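Local coordinates for heme-binding protein A / AI-2 binding protein A (Helicobacter pylori SS1, PDB 6OFQ) that binds the peptide STSA and probably serves as the periplasmic substrate-binding component of a peptide ABC transporter, at residues 88-98 with 161-172. Residues are numbered along the deposited sequence; the frame is centred on the assembly and turned at random.
Sequences DGLVYTFHLRK and DYTIRFTLNGPE
The side chains of Thr93 and Arg165, a non-hydrogen-bonded pair of antiparallel strands 91-96 and 163-168, meet on the more polar face of the sheet. Arg165 leaves its strand with CG anti to the backbone N (chi1 177°), and a bend at chi3 turns the guanidinium side-on to Thr93. In the conformer described, one of two, Thr93 OG1 lies in the guanidinium plane and accepts from Arg165 NE (2.9 Å) and Arg165 NH2 (3.1 Å), the second bond more bent. Arg165 CD also packs 3.6 Å from Val91 CG1; the beta-branched valine suits an extended strand and offers this methyl to the arginine's aliphatic part. Farther along this face, a water links His95 ND1 to Thr163 OG1; Asp84 and Asp160 bond further to these side chains.

The other face is largely apolar. Phe94 and Phe166 meet rim to rim, planes at 88°, with Phe94 CD2 in the plane of the Phe166 ring. Tyr92 CE1 lies 3.7 Å from Leu168 CD1, while the Tyr92 hydroxyl reaches a water that donates to Gly89 O and accepts from Glu172 N. Leu96 and Ile164 continue this layer against helix 116-127. Beyond the strand ends, Lys98 crosses Tyr162 at about a right angle, Lys98 CG lying over the ring centre (3.8 Å to the centroid) in a CH-pi contact.

Between the faces, backbone bonds such as the nearly straight Phe94 N to Ile164 O (2.8 Å) join central strands of a five-stranded antiparallel sheet. The chemistry is thus two-sided: aromatic and aliphatic side chains pack into the buried layer, while in this conformer two N-H groups converging on one oxygen hold the guanidinium side-on to Thr93, whose hydroxyl probably feels its positive charge.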
loop_
_atom_site.group_PDB
_atom_site.type_symbol
_atom_site.label_atom_id
_atom_site.label_comp_id
_atom_site.label_asym_id
_atom_site.label_seq_id
_atom_site.Cartn_x
_atom_site.Cartn_y
_atom_site.Cartn_z
ATOM N N ASP A 88 -2.730 30.152 -1.193
ATOM C CA ASP A 88 -2.772 29.744 -2.609
ATOM C C ASP A 88 -2.316 28.303 -2.768
ATOM O O ASP A 88 -2.225 27.802 -3.899
ATOM C CB ASP A 88 -1.930 30.688 -3.433
ATOM C CG ASP A 88 -0.536 30.873 -2.919
ATOM O OD1 ASP A 88 -0.060 30.005 -2.146
ATOM O OD2 ASP A 88 0.146 31.902 -3.224
ATOM N N GLY A 89 -1.994 27.614 -1.692
ATOM C CA GLY A 89 -1.550 26.229 -1.778
ATOM C C GLY A 89 -0.142 25.984 -2.247
ATOM O O GLY A 89 0.235 24.841 -2.557
ATOM N N LEU A 90 0.669 27.044 -2.450
ATOM C CA LEU A 90 1.954 26.901 -3.086
ATOM C C LEU A 90 3.142 26.661 -2.163
ATOM O O LEU A 90 4.176 26.160 -2.620
ATOM C CB LEU A 90 2.252 28.103 -3.984
ATOM C CG LEU A 90 1.200 28.312 -5.093
ATOM C CD1 LEU A 90 1.556 29.596 -5.831
ATOM C CD2 LEU A 90 1.231 27.107 -6.046
ATOM N N VAL A 91 3.033 27.129 -0.919
ATOM C CA VAL A 91 4.173 27.092 -0.022
ATOM C C VAL A 91 3.810 26.420 1.269
ATOM O O VAL A 91 2.853 26.834 1.916
ATOM C CB VAL A 91 4.769 28.481 0.208
ATOM C CG1 VAL A 91 6.009 28.408 1.109
ATOM C CG2 VAL A 91 5.203 29.108 -1.066
ATOM N N TYR A 92 4.570 25.376 1.623
ATOM C CA TYR A 92 4.391 24.645 2.881
ATOM C C TYR A 92 5.645 24.749 3.717
ATOM O O TYR A 92 6.705 24.360 3.258
ATOM C CB TYR A 92 4.146 23.134 2.675
ATOM C CG TYR A 92 2.858 22.786 1.992
ATOM C CD1 TYR A 92 2.554 23.163 0.696
ATOM C CD2 TYR A 92 1.939 21.959 2.635
ATOM C CE1 TYR A 92 1.379 22.781 0.093
ATOM C CE2 TYR A 92 0.773 21.559 2.007
ATOM C CZ TYR A 92 0.503 21.951 0.743
ATOM O OH TYR A 92 -0.673 21.605 0.109
ATOM N N THR A 93 5.544 25.352 4.904
ATOM C CA THR A 93 6.707 25.503 5.778
ATOM C C THR A 93 6.517 24.625 7.027
ATOM O O THR A 93 5.515 24.742 7.715
ATOM C CB THR A 93 6.869 26.961 6.239
ATOM O OG1 THR A 93 6.978 27.822 5.095
ATOM C CG2 THR A 93 8.148 27.112 6.992
ATOM N N PHE A 94 7.472 23.705 7.215
ATOM C CA PHE A 94 7.442 22.734 8.325
ATOM C C PHE A 94 8.492 23.079 9.369
ATOM O O PHE A 94 9.656 23.308 9.048
ATOM C CB PHE A 94 7.693 21.305 7.803
ATOM C CG PHE A 94 6.526 20.791 6.997
ATOM C CD1 PHE A 94 5.457 20.110 7.586
ATOM C CD2 PHE A 94 6.492 20.991 5.621
ATOM C CE1 PHE A 94 4.357 19.719 6.855
ATOM C CE2 PHE A 94 5.412 20.592 4.857
ATOM C CZ PHE A 94 4.350 19.989 5.503
ATOM N N HIS A 95 8.009 23.142 10.603
ATOM C CA HIS A 95 8.858 23.375 11.746
ATOM C C HIS A 95 9.191 22.004 12.333
ATOM O O HIS A 95 8.291 21.309 12.785
ATOM C CB HIS A 95 8.091 24.289 12.741
ATOM C CG HIS A 95 7.532 25.544 12.106
ATOM N ND1 HIS A 95 8.373 26.593 11.811
ATOM C CD2 HIS A 95 6.347 25.847 11.514
ATOM C CE1 HIS A 95 7.704 27.525 11.149
ATOM N NE2 HIS A 95 6.467 27.105 10.960
ATOM N N LEU A 96 10.467 21.660 12.396
ATOM C CA LEU A 96 10.896 20.316 12.697
ATOM C C LEU A 96 11.036 20.184 14.209
ATOM O O LEU A 96 11.449 21.137 14.939
ATOM C CB LEU A 96 12.158 19.971 11.949
ATOM C CG LEU A 96 12.167 20.112 10.426
ATOM C CD1 LEU A 96 13.480 19.644 9.894
ATOM C CD2 LEU A 96 11.009 19.314 9.814
ATOM N N ARG A 97 10.699 18.992 14.696
ATOM C CA ARG A 97 10.882 18.616 16.088
ATOM C C ARG A 97 12.366 18.558 16.444
ATOM O O ARG A 97 13.159 18.009 15.653
ATOM C CB ARG A 97 10.282 17.199 16.300
ATOM C CG ARG A 97 10.028 16.822 17.751
ATOM C CD ARG A 97 9.312 15.462 17.768
ATOM N NE ARG A 97 7.966 15.555 17.208
ATOM C CZ ARG A 97 6.855 15.886 17.842
ATOM N NH1 ARG A 97 6.825 16.272 19.119
ATOM N NH2 ARG A 97 5.705 15.982 17.152
ATOM N N LYS A 98 12.720 19.173 17.573
ATOM C CA LYS A 98 14.100 19.168 18.066
ATOM C C LYS A 98 14.280 18.050 19.070
ATOM O O LYS A 98 13.353 17.601 19.740
ATOM C CB LYS A 98 14.364 20.534 18.717
ATOM C CG LYS A 98 14.276 21.709 17.738
ATOM C CD LYS A 98 14.662 22.984 18.497
ATOM C CE LYS A 98 14.515 24.195 17.607
ATOM N NZ LYS A 98 15.039 25.350 18.375
ATOM N N ASP A 161 18.357 24.705 10.511
ATOM C CA ASP A 161 18.517 23.290 10.773
ATOM C C ASP A 161 17.204 22.639 11.227
ATOM O O ASP A 161 17.135 21.400 11.264
ATOM C CB ASP A 161 19.521 23.065 11.915
ATOM C CG ASP A 161 20.946 23.365 11.526
ATOM O OD1 ASP A 161 21.294 23.636 10.366
ATOM O OD2 ASP A 161 21.733 23.374 12.482
ATOM N N TYR A 162 16.147 23.402 11.520
ATOM C CA TYR A 162 14.890 22.847 12.004
ATOM C C TYR A 162 13.692 23.378 11.227
ATOM O O TYR A 162 12.577 23.329 11.699
ATOM C CB TYR A 162 14.683 23.062 13.510
ATOM C CG TYR A 162 15.776 22.399 14.273
ATOM C CD1 TYR A 162 15.870 21.013 14.418
ATOM C CD2 TYR A 162 16.764 23.213 14.840
ATOM C CE1 TYR A 162 16.916 20.449 15.151
ATOM C CE2 TYR A 162 17.784 22.649 15.588
ATOM C CZ TYR A 162 17.854 21.282 15.711
ATOM O OH TYR A 162 18.888 20.814 16.512
ATOM N N THR A 163 13.947 23.802 9.993
ATOM C CA THR A 163 12.856 24.389 9.161
ATOM C C THR A 163 13.037 23.993 7.699
ATOM O O THR A 163 14.051 24.263 7.066
ATOM C CB THR A 163 12.809 25.951 9.284
ATOM O OG1 THR A 163 12.898 26.323 10.654
ATOM C CG2 THR A 163 11.506 26.502 8.676
ATOM N N ILE A 164 11.978 23.357 7.168
ATOM C CA ILE A 164 11.917 22.954 5.789
ATOM C C ILE A 164 10.781 23.658 5.050
ATOM O O ILE A 164 9.668 23.711 5.545
ATOM C CB ILE A 164 11.752 21.403 5.673
ATOM C CG1 ILE A 164 13.068 20.659 6.051
ATOM C CG2 ILE A 164 11.300 21.043 4.275
ATOM C CD1 ILE A 164 14.076 20.639 4.931
ATOM N N ARG A 165 11.078 24.223 3.890
ATOM C CA ARG A 165 10.044 24.883 3.072
ATOM C C ARG A 165 9.946 24.227 1.702
ATOM O O ARG A 165 10.948 24.104 0.994
ATOM C CB ARG A 165 10.360 26.365 2.876
ATOM C CG ARG A 165 9.349 27.060 1.975
ATOM C CD ARG A 165 9.472 28.574 2.044
ATOM N NE ARG A 165 8.922 29.040 3.328
ATOM C CZ ARG A 165 9.123 30.238 3.889
ATOM N NH1 ARG A 165 9.935 31.139 3.368
ATOM N NH2 ARG A 165 8.568 30.504 5.039
ATOM N N PHE A 166 8.753 23.754 1.356
ATOM C CA PHE A 166 8.431 23.259 0.032
ATOM C C PHE A 166 7.699 24.317 -0.733
ATOM O O PHE A 166 6.806 24.975 -0.156
ATOM C CB PHE A 166 7.465 22.046 0.119
ATOM C CG PHE A 166 8.029 20.807 0.750
ATOM C CD1 PHE A 166 8.644 19.807 -0.014
ATOM C CD2 PHE A 166 7.875 20.621 2.094
ATOM C CE1 PHE A 166 9.141 18.659 0.591
ATOM C CE2 PHE A 166 8.339 19.473 2.711
ATOM C CZ PHE A 166 9.004 18.526 1.956
ATOM N N THR A 167 8.143 24.548 -1.960
ATOM C CA THR A 167 7.357 25.357 -2.881
ATOM C C THR A 167 6.909 24.461 -4.004
ATOM O O THR A 167 7.710 23.699 -4.569
ATOM C CB THR A 167 8.234 26.513 -3.432
ATOM O OG1 THR A 167 8.735 27.268 -2.310
ATOM C CG2 THR A 167 7.398 27.380 -4.380
ATOM N N LEU A 168 5.624 24.556 -4.310
ATOM C CA LEU A 168 5.025 23.686 -5.349
ATOM C C LEU A 168 4.863 24.400 -6.674
ATOM O O LEU A 168 4.774 25.629 -6.725
ATOM C CB LEU A 168 3.704 23.133 -4.878
ATOM C CG LEU A 168 3.619 22.412 -3.565
ATOM C CD1 LEU A 168 2.273 21.742 -3.362
ATOM C CD2 LEU A 168 4.756 21.454 -3.312
ATOM N N ASN A 169 4.804 23.634 -7.771
ATOM C CA ASN A 169 4.508 24.224 -9.058
ATOM C C ASN A 169 3.061 24.612 -9.244
ATOM O O ASN A 169 2.747 25.360 -10.190
ATOM C CB ASN A 169 4.984 23.286 -10.170
ATOM C CG ASN A 169 6.486 23.260 -10.318
ATOM O OD1 ASN A 169 7.110 24.329 -10.426
ATOM N ND2 ASN A 169 7.102 22.073 -10.381
ATOM N N GLY A 170 2.172 24.099 -8.391
ATOM C CA GLY A 170 0.757 24.385 -8.495
ATOM C C GLY A 170 0.122 23.789 -7.241
ATOM O O GLY A 170 0.741 22.978 -6.547
ATOM N N PRO A 171 -1.080 24.251 -6.876
ATOM C CA PRO A 171 -1.725 23.698 -5.681
ATOM C C PRO A 171 -1.981 22.199 -5.846
ATOM O O PRO A 171 -2.242 21.715 -6.936
ATOM C CB PRO A 171 -3.053 24.447 -5.575
ATOM C CG PRO A 171 -3.215 25.119 -6.877
ATOM C CD PRO A 171 -1.940 25.228 -7.580
ATOM N N GLU A 172 -1.808 21.474 -4.748
ATOM C CA GLU A 172 -1.833 19.996 -4.714
ATOM C C GLU A 172 -2.571 19.600 -3.454
ATOM O O GLU A 172 -2.011 19.457 -2.385
ATOM C CB GLU A 172 -0.390 19.465 -4.750
ATOM C CG GLU A 172 -0.284 17.955 -4.855
ATOM C CD GLU A 172 -0.682 17.372 -6.201
ATOM O OE1 GLU A 172 -0.432 18.001 -7.241
ATOM O OE2 GLU A 172 -1.173 16.209 -6.114
HETATM O O HOH W 1 -1.402 22.736 -2.219
HETATM O O HOH W 2 10.955 26.149 12.593
HETATM O O HOH W 3 11.206 23.924 14.765
#